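Local coordinates for 3-oxoacyl-(acyl-carrier protein) synthase II (Thermus thermophilus, PDB 1J3N), which probably catalyses the condensation step of fatty acid elongation, joining an acyl chain to malonyl-acyl-carrier protein, as in other beta-ketoacyl synthases of the thiolase superfamily, at residues Y297-G302 and A348-Q353; R326-S331 and A384-A389; A25-K30 and H357-P362. All blocks are in the same frame, centred on the assembly; numbering follows the deposited sequence.

In the fold
The three contacts gather around the C-terminal half of helix 343-357 and the sheet it packs on, with centres about 9 to 13 Å apart. Interaction 1 sets the helix on the middle strand, 297-299, and interaction 2 links the loop before strand 388-394 to strand 328-330; Tyr297 OH joins the two through Ser330 OG at 2.7 Å. Interaction 3 brings in helix 19-28, whose Gln26 NE2 reaches Gln353 OE1 at 2.7 Å. Interactions 2 and 3 meet where Ala384 N lies 2.8 Å from Gly358 O. Beyond strand 297-299, His301 meets His338 and Cys161, a grouping consistent with the Cys-His-His active site of KAS II enzymes.

Interaction 1 (Y297-G302 and A348-Q353); sequences YINAHG and AIATVQ
Thr351 of helix 343-357 lies over Asn299 and Tyr297, whose side chains leave strand 297-299 on the side facing the helix. The threonine can be followed branch by branch from CB. One branch carries OG1, which comes down on the base of the asparagine: Thr351 OG1 is 3.0 Å from Asn299 CB and 3.5 Å from Asn299 CG. The first is a close carbon-oxygen approach; the alpha carbons of Asn299 and Thr351, 6.3 Å apart, are the nearest pair across the two segments. With OG1 lying beside the backbone N (chi1 -57°), the hydroxyl also reaches back along its own helix to a hydrogen bond with Glu347 O, so this buried polar atom is satisfied within the helix while its flank rests on carbon. The other branch, CG2, is directed to the tyrosine and stops 4.3 Å from Tyr297 CE2, approaching the ring at a slant. Asn299 itself extends past Thr351, and its amide end comes to lie near the methyl group of Ala350, one residue back in the helix. The Tyr297 ring has Asn299 N above one face, 3.9 Å from its plane and displaced toward the rim, and its hydroxyl is hydrogen-bonded to Ser330. The axes of strand 297-299 and helix 348-353 run nearly antiparallel, at 160°, and approach to 9.1 Å. Strand 297-299 runs between the parallel strands 328-330 and 388-394; helix 343-357 covers one face of this sheet, where Thr351 also touches Ala389 and Ser391. Ile298 turns away from that helix and packs on Ile316 and Phe320 of helix 306-324. Ala350, which points toward the strand, also touches Phe22 and Gln26 of helix 19-28, which flanks the contact.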
loop_
_atom_site.group_PDB
_atom_site.type_symbol
_atom_site.label_atom_id
_atom_site.label_comp_id
_atom_site.label_asym_id
_atom_site.label_seq_id
_atom_site.Cartn_x
_atom_site.Cartn_y
_atom_site.Cartn_z
ATOM N N TYR A 297 9.755 -27.530 -0.907
ATOM C CA TYR A 297 8.447 -27.174 -1.454
ATOM C C TYR A 297 8.343 -25.713 -1.894
ATOM O O TYR A 297 8.900 -24.825 -1.251
ATOM C CB TYR A 297 7.344 -27.444 -0.422
ATOM C CG TYR A 297 5.968 -27.004 -0.874
ATOM C CD1 TYR A 297 5.435 -27.464 -2.077
ATOM C CD2 TYR A 297 5.185 -26.147 -0.089
ATOM C CE1 TYR A 297 4.162 -27.095 -2.492
ATOM C CE2 TYR A 297 3.900 -25.766 -0.500
ATOM C CZ TYR A 297 3.399 -26.251 -1.702
ATOM O OH TYR A 297 2.124 -25.931 -2.117
ATOM N N ILE A 298 7.627 -25.482 -2.994
ATOM C CA ILE A 298 7.402 -24.138 -3.507
ATOM C C ILE A 298 5.940 -23.961 -3.862
ATOM O O ILE A 298 5.432 -24.632 -4.765
ATOM C CB ILE A 298 8.204 -23.838 -4.791
ATOM C CG1 ILE A 298 9.709 -23.928 -4.525
ATOM C CG2 ILE A 298 7.858 -22.443 -5.290
ATOM C CD1 ILE A 298 10.566 -23.548 -5.733
ATOM N N ASN A 299 5.248 -23.082 -3.147
ATOM C CA ASN A 299 3.854 -22.831 -3.481
ATOM C C ASN A 299 3.954 -21.808 -4.590
ATOM O O ASN A 299 4.162 -20.624 -4.341
ATOM C CB ASN A 299 3.070 -22.259 -2.296
ATOM C CG ASN A 299 1.601 -22.066 -2.624
ATOM O OD1 ASN A 299 1.208 -21.065 -3.231
ATOM N ND2 ASN A 299 0.782 -23.039 -2.247
ATOM N N ALA A 300 3.838 -22.291 -5.821
ATOM C CA ALA A 300 3.954 -21.448 -6.995
ATOM C C ALA A 300 2.869 -20.400 -7.128
ATOM O O ALA A 300 1.817 -20.479 -6.497
ATOM C CB ALA A 300 3.973 -22.310 -8.243
ATOM N N HIS A 301 3.155 -19.412 -7.968
ATOM C CA HIS A 301 2.221 -18.350 -8.266
ATOM C C HIS A 301 1.248 -18.983 -9.260
ATOM O O HIS A 301 0.027 -18.837 -9.139
ATOM C CB HIS A 301 2.961 -17.175 -8.905
ATOM C CG HIS A 301 2.072 -16.025 -9.255
ATOM N ND1 HIS A 301 1.215 -15.445 -8.345
ATOM C CD2 HIS A 301 1.900 -15.351 -10.417
ATOM C CE1 HIS A 301 0.550 -14.466 -8.932
ATOM N NE2 HIS A 301 0.948 -14.388 -10.190
ATOM N N GLY A 302 1.822 -19.710 -10.219
ATOM C CA GLY A 302 1.067 -20.406 -11.252
ATOM C C GLY A 302 -0.399 -20.048 -11.372
ATOM O O GLY A 302 -1.256 -20.711 -10.787
ATOM N N ALA A 348 -0.087 -18.318 1.525
ATOM C CA ALA A 348 0.898 -18.399 2.591
ATOM C C ALA A 348 0.302 -19.331 3.642
ATOM O O ALA A 348 1.019 -20.084 4.305
ATOM C CB ALA A 348 1.165 -17.009 3.190
ATOM N N ILE A 349 -1.018 -19.270 3.802
ATOM C CA ILE A 349 -1.693 -20.134 4.754
ATOM C C ILE A 349 -1.527 -21.597 4.329
ATOM O O ILE A 349 -1.176 -22.459 5.142
ATOM C CB ILE A 349 -3.188 -19.763 4.871
ATOM C CG1 ILE A 349 -3.309 -18.364 5.512
ATOM C CG2 ILE A 349 -3.925 -20.816 5.706
ATOM C CD1 ILE A 349 -4.722 -17.903 5.790
ATOM N N ALA A 350 -1.763 -21.865 3.048
ATOM C CA ALA A 350 -1.631 -23.209 2.506
ATOM C C ALA A 350 -0.189 -23.693 2.668
ATOM O O ALA A 350 0.054 -24.854 3.009
ATOM C CB ALA A 350 -2.029 -23.218 1.024
ATOM N N THR A 351 0.765 -22.794 2.435
ATOM C CA THR A 351 2.183 -23.135 2.544
ATOM C C THR A 351 2.571 -23.449 3.985
ATOM O O THR A 351 3.359 -24.357 4.242
ATOM C CB THR A 351 3.071 -21.990 2.005
ATOM O OG1 THR A 351 2.702 -21.706 0.647
ATOM C CG2 THR A 351 4.539 -22.388 2.048
ATOM N N VAL A 352 2.019 -22.695 4.930
ATOM C CA VAL A 352 2.298 -22.935 6.340
ATOM C C VAL A 352 1.646 -24.249 6.774
ATOM O O VAL A 352 2.211 -24.983 7.579
ATOM C CB VAL A 352 1.760 -21.775 7.224
ATOM C CG1 VAL A 352 1.749 -22.179 8.686
ATOM C CG2 VAL A 352 2.628 -20.551 7.035
ATOM N N GLN A 353 0.463 -24.539 6.224
ATOM C CA GLN A 353 -0.272 -25.766 6.552
ATOM C C GLN A 353 0.453 -27.015 6.048
ATOM O O GLN A 353 0.408 -28.063 6.690
ATOM C CB GLN A 353 -1.688 -25.730 5.962
ATOM C CG GLN A 353 -2.596 -24.652 6.550
ATOM C CD GLN A 353 -4.011 -24.696 5.992
ATOM O OE1 GLN A 353 -4.211 -24.783 4.779
ATOM N NE2 GLN A 353 -5.003 -24.612 6.879
#

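Interaction 2 (R326-S331 and A384-A389); sequences RLMVSS and AKVDYA
Met328 reaches out from strand 328-330 and sets its terminal methyl against Ala384 and Val386, in the loop that leads into strand 388-394. All of the contact rests on that one group, CE. The tight part is the pair Met328 CE and Ala384 CB, only 3.5 Å apart and closer than ordinary van der Waals packing of two methyls. Val386 meets the same methyl more loosely: Val386 CG1 stands 4.0 Å from Met328 CE, with the two side chains slanting across one another. Seen from CE, the two partners lie in directions nearly at right angles, so the methyl sits in the bend of the loop and does not abut a single flat surface. The methionine chain is bent at its last torsion (chi3 -77°), which carries CE off the line of the side chain and round toward the loop. Ile360, of the short strand 359-360, touches both Met328 and Ala384 and closes the apolar cluster on another flank. Val386 is backed by Leu355 of helix 343-357. It is buried, whereas Met328 and Ala384 are partly exposed, so the close methyl pair lies nearer the surface although Ile360 covers one flank. Farther out lie polar groups at the surface, among them Asp387, which forms a salt bridge with Arg407. The backbones themselves stay well apart: even the nearest alpha carbons, those of Met328 and Ala389, are separated by 9.4 Å. This spacing follows from strand order, since 328-330 and 388-394 each pair in parallel with strand 297-299 between them. These three strands, with helices 306-324 and 343-357 packed on them, form the alpha/beta layering of the C-terminal half of a thiolase-like fold.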
loop_
_atom_site.group_PDB
_atom_site.type_symbol
_atom_site.label_atom_id
_atom_site.label_comp_id
_atom_site.label_asym_id
_atom_site.label_seq_id
_atom_site.Cartn_x
_atom_site.Cartn_y
_atom_site.Cartn_z
ATOM N N ARG A 326 14.300 -32.024 -7.781
ATOM C CA ARG A 326 13.978 -32.698 -6.527
ATOM C C ARG A 326 12.919 -31.928 -5.734
ATOM O O ARG A 326 12.472 -32.370 -4.676
ATOM C CB ARG A 326 15.248 -32.862 -5.686
ATOM C CG ARG A 326 15.215 -34.057 -4.742
ATOM C CD ARG A 326 16.624 -34.514 -4.370
ATOM N NE ARG A 326 17.349 -33.505 -3.602
ATOM C CZ ARG A 326 18.589 -33.658 -3.147
ATOM N NH1 ARG A 326 19.253 -34.782 -3.385
ATOM N NH2 ARG A 326 19.163 -32.689 -2.447
ATOM N N LEU A 327 12.517 -30.779 -6.264
ATOM C CA LEU A 327 11.518 -29.940 -5.613
ATOM C C LEU A 327 10.113 -30.451 -5.860
ATOM O O LEU A 327 9.876 -31.234 -6.773
ATOM C CB LEU A 327 11.580 -28.510 -6.157
ATOM C CG LEU A 327 12.723 -27.547 -5.853
ATOM C CD1 LEU A 327 12.624 -26.366 -6.806
ATOM C CD2 LEU A 327 12.652 -27.087 -4.406
ATOM N N MET A 328 9.185 -29.996 -5.031
ATOM C CA MET A 328 7.778 -30.328 -5.192
ATOM C C MET A 328 7.140 -28.960 -5.343
ATOM O O MET A 328 7.375 -28.072 -4.522
ATOM C CB MET A 328 7.210 -31.031 -3.955
ATOM C CG MET A 328 7.599 -32.493 -3.834
ATOM S SD MET A 328 6.761 -33.293 -2.456
ATOM C CE MET A 328 7.748 -32.655 -1.076
ATOM N N VAL A 329 6.359 -28.780 -6.400
ATOM C CA VAL A 329 5.721 -27.499 -6.646
ATOM C C VAL A 329 4.233 -27.710 -6.881
ATOM O O VAL A 329 3.840 -28.597 -7.639
ATOM C CB VAL A 329 6.336 -26.806 -7.901
ATOM C CG1 VAL A 329 5.828 -25.373 -8.019
ATOM C CG2 VAL A 329 7.860 -26.824 -7.824
ATOM N N SER A 330 3.398 -26.923 -6.214
ATOM C CA SER A 330 1.960 -27.052 -6.433
ATOM C C SER A 330 1.310 -25.675 -6.425
ATOM O O SER A 330 1.784 -24.749 -5.760
ATOM C CB SER A 330 1.313 -27.972 -5.382
ATOM O OG SER A 330 1.023 -27.299 -4.172
ATOM N N SER A 331 0.237 -25.537 -7.192
ATOM C CA SER A 331 -0.466 -24.272 -7.268
ATOM C C SER A 331 -1.833 -24.360 -6.624
ATOM O O SER A 331 -2.696 -25.121 -7.069
ATOM C CB SER A 331 -0.624 -23.828 -8.722
ATOM O OG SER A 331 -1.409 -22.650 -8.801
ATOM N N ALA A 384 4.920 -35.563 3.079
ATOM C CA ALA A 384 6.316 -35.163 2.976
ATOM C C ALA A 384 6.661 -34.198 4.098
ATOM O O ALA A 384 5.885 -33.296 4.415
ATOM C CB ALA A 384 6.575 -34.512 1.622
ATOM N N LYS A 385 7.828 -34.398 4.697
ATOM C CA LYS A 385 8.289 -33.563 5.796
ATOM C C LYS A 385 9.415 -32.632 5.347
ATOM O O LYS A 385 10.597 -32.953 5.494
ATOM C CB LYS A 385 8.784 -34.453 6.941
ATOM C CG LYS A 385 9.360 -33.705 8.144
ATOM C CD LYS A 385 10.029 -34.674 9.123
ATOM C CE LYS A 385 10.617 -33.950 10.329
ATOM N NZ LYS A 385 9.561 -33.314 11.166
ATOM N N VAL A 386 9.052 -31.477 4.800
ATOM C CA VAL A 386 10.054 -30.521 4.350
ATOM C C VAL A 386 10.457 -29.580 5.486
ATOM O O VAL A 386 9.688 -29.348 6.418
ATOM C CB VAL A 386 9.537 -29.694 3.149
ATOM C CG1 VAL A 386 9.363 -30.598 1.935
ATOM C CG2 VAL A 386 8.218 -29.038 3.494
ATOM N N ASP A 387 11.672 -29.051 5.409
ATOM C CA ASP A 387 12.176 -28.130 6.428
ATOM C C ASP A 387 11.967 -26.688 5.993
ATOM O O ASP A 387 11.761 -25.805 6.825
ATOM C CB ASP A 387 13.669 -28.355 6.663
ATOM C CG ASP A 387 13.977 -29.748 7.164
ATOM O OD1 ASP A 387 13.422 -30.136 8.214
ATOM O OD2 ASP A 387 14.774 -30.454 6.508
ATOM N N TYR A 388 12.028 -26.465 4.682
ATOM C CA TYR A 388 11.863 -25.137 4.104
ATOM C C TYR A 388 10.977 -25.141 2.851
ATOM O O TYR A 388 10.995 -26.087 2.042
ATOM C CB TYR A 388 13.238 -24.544 3.762
ATOM C CG TYR A 388 14.090 -24.191 4.970
ATOM C CD1 TYR A 388 13.844 -23.035 5.708
ATOM C CD2 TYR A 388 15.146 -25.016 5.373
ATOM C CE1 TYR A 388 14.627 -22.699 6.818
ATOM C CE2 TYR A 388 15.938 -24.692 6.485
ATOM C CZ TYR A 388 15.673 -23.532 7.201
ATOM O OH TYR A 388 16.449 -23.197 8.293
ATOM N N ALA A 389 10.211 -24.065 2.695
ATOM C CA ALA A 389 9.309 -23.910 1.561
ATOM C C ALA A 389 9.173 -22.442 1.173
ATOM O O ALA A 389 9.263 -21.547 2.029
ATOM C CB ALA A 389 7.936 -24.474 1.910
#

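Interaction 3 (A25-K30 and H357-P362); sequences AQLAGK and HGVIPP
This is an interface between a helix end and a proline-containing loop, joining the C-terminal turn of helix 19-28 to residues 359-362, which follow helix 343-357; chain parts more than 300 residues apart meet here, and segments 25-30 and 357-362 bury 214 Å² between them. Gln26 meets both prolines, Pro361 with its side chain and Pro362 with its backbone oxygen. Its side chain lies alongside Pro361, pointing the same way, with Gln26 OE1 3.5 Å from Pro361 CB. The amide nitrogen of Gln26 is turned to Gln353 of helix 343-357, and that hydrogen bond fixes which end of the amide faces the proline. Pro362 uses its ring against the helix backbone: Pro362 CD is 3.4 Å from Gln26 O. That carbonyl also accepts Gly29 N at 2.9 Å, so the proline packs against an oxygen already engaged in closing the helix. At the outer margin, Leu27 leaves its backbone away from the loop, yet its CD2 branch swings back to lie a tight 3.5 Å from Val359 CG1, the side chains slanting across each other. Pro361 in turn rests on Tyr297 and Ala354. Helix 19-28 ends in a Schellman motif, with Gly29 at positive phi and Lys30 N bonded to Ala25 O at 3.0 Å; the prolines pack against this capped end and tie the N-terminal to the C-terminal half of the ketoacyl synthase fold.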
loop_
_atom_site.group_PDB
_atom_site.type_symbol
_atom_site.label_atom_id
_atom_site.label_comp_id
_atom_site.label_asym_id
_atom_site.label_seq_id
_atom_site.Cartn_x
_atom_site.Cartn_y
_atom_site.Cartn_z
ATOM N N ALA A 25 -10.183 -29.331 2.364
ATOM C CA ALA A 25 -10.620 -29.139 0.982
ATOM C C ALA A 25 -9.463 -29.240 -0.017
ATOM O O ALA A 25 -9.641 -29.714 -1.148
ATOM C CB ALA A 25 -11.318 -27.787 0.843
ATOM N N GLN A 26 -8.285 -28.786 0.398
ATOM C CA GLN A 26 -7.093 -28.844 -0.447
ATOM C C GLN A 26 -6.710 -30.302 -0.673
ATOM O O GLN A 26 -6.445 -30.724 -1.806
ATOM C CB GLN A 26 -5.916 -28.136 0.229
ATOM C CG GLN A 26 -6.066 -26.639 0.396
ATOM C CD GLN A 26 -4.910 -26.031 1.180
ATOM O OE1 GLN A 26 -3.754 -26.088 0.755
ATOM N NE2 GLN A 26 -5.220 -25.452 2.333
ATOM N N LEU A 27 -6.678 -31.059 0.421
ATOM C CA LEU A 27 -6.317 -32.473 0.390
ATOM C C LEU A 27 -7.287 -33.292 -0.431
ATOM O O LEU A 27 -6.957 -34.386 -0.890
ATOM C CB LEU A 27 -6.266 -33.025 1.809
ATOM C CG LEU A 27 -5.257 -32.313 2.710
ATOM C CD1 LEU A 27 -5.332 -32.874 4.118
ATOM C CD2 LEU A 27 -3.867 -32.484 2.127
ATOM N N ALA A 28 -8.490 -32.762 -0.604
ATOM C CA ALA A 28 -9.519 -33.436 -1.375
ATOM C C ALA A 28 -9.434 -33.015 -2.832
ATOM O O ALA A 28 -10.040 -33.647 -3.698
ATOM C CB ALA A 28 -10.892 -33.100 -0.815
ATOM N N GLY A 29 -8.683 -31.947 -3.097
ATOM C CA GLY A 29 -8.541 -31.454 -4.458
ATOM C C GLY A 29 -9.803 -30.756 -4.931
ATOM O O GLY A 29 -10.085 -30.697 -6.131
ATOM N N LYS A 30 -10.572 -30.229 -3.984
ATOM C CA LYS A 30 -11.816 -29.543 -4.307
ATOM C C LYS A 30 -11.579 -28.293 -5.135
ATOM O O LYS A 30 -10.541 -27.645 -5.024
ATOM C CB LYS A 30 -12.568 -29.152 -3.027
ATOM C CG LYS A 30 -13.036 -30.327 -2.185
ATOM C CD LYS A 30 -13.895 -29.859 -1.019
ATOM C CE LYS A 30 -14.511 -31.036 -0.269
ATOM N NZ LYS A 30 -15.489 -30.574 0.760
ATOM N N HIS A 357 1.462 -29.749 8.812
ATOM C CA HIS A 357 0.809 -31.057 8.675
ATOM C C HIS A 357 1.650 -32.141 7.994
ATOM O O HIS A 357 1.319 -33.326 8.066
ATOM C CB HIS A 357 -0.502 -30.907 7.898
ATOM C CG HIS A 357 -1.548 -30.103 8.607
ATOM N ND1 HIS A 357 -2.109 -30.499 9.802
ATOM C CD2 HIS A 357 -2.168 -28.947 8.265
ATOM C CE1 HIS A 357 -3.033 -29.625 10.164
ATOM N NE2 HIS A 357 -3.089 -28.675 9.248
ATOM N N GLY A 358 2.725 -31.741 7.323
ATOM C CA GLY A 358 3.563 -32.715 6.652
ATOM C C GLY A 358 2.926 -33.342 5.426
ATOM O O GLY A 358 3.212 -34.495 5.090
ATOM N N VAL A 359 2.049 -32.596 4.763
ATOM C CA VAL A 359 1.391 -33.070 3.550
ATOM C C VAL A 359 1.423 -31.902 2.571
ATOM O O VAL A 359 1.166 -30.754 2.950
ATOM C CB VAL A 359 -0.087 -33.478 3.786
ATOM C CG1 VAL A 359 -0.713 -33.913 2.464
ATOM C CG2 VAL A 359 -0.176 -34.617 4.801
ATOM N N ILE A 360 1.757 -32.196 1.319
ATOM C CA ILE A 360 1.840 -31.172 0.291
ATOM C C ILE A 360 0.557 -31.129 -0.519
ATOM O O ILE A 360 0.110 -32.153 -1.047
ATOM C CB ILE A 360 3.015 -31.441 -0.670
ATOM C CG1 ILE A 360 4.290 -31.740 0.129
ATOM C CG2 ILE A 360 3.230 -30.244 -1.572
ATOM C CD1 ILE A 360 4.711 -30.638 1.077
ATOM N N PRO A 361 -0.053 -29.938 -0.634
ATOM C CA PRO A 361 -1.296 -29.786 -1.395
ATOM C C PRO A 361 -1.030 -30.018 -2.878
ATOM O O PRO A 361 0.045 -29.692 -3.374
ATOM C CB PRO A 361 -1.724 -28.357 -1.070
ATOM C CG PRO A 361 -0.423 -27.660 -0.859
ATOM C CD PRO A 361 0.353 -28.656 -0.031
ATOM N N PRO A 362 -2.012 -30.579 -3.602
ATOM C CA PRO A 362 -1.893 -30.873 -5.036
ATOM C C PRO A 362 -2.231 -29.736 -5.992
ATOM O O PRO A 362 -2.824 -28.723 -5.612
ATOM C CB PRO A 362 -2.875 -32.012 -5.216
ATOM C CG PRO A 362 -4.027 -31.507 -4.378
ATOM C CD PRO A 362 -3.324 -31.033 -3.099
#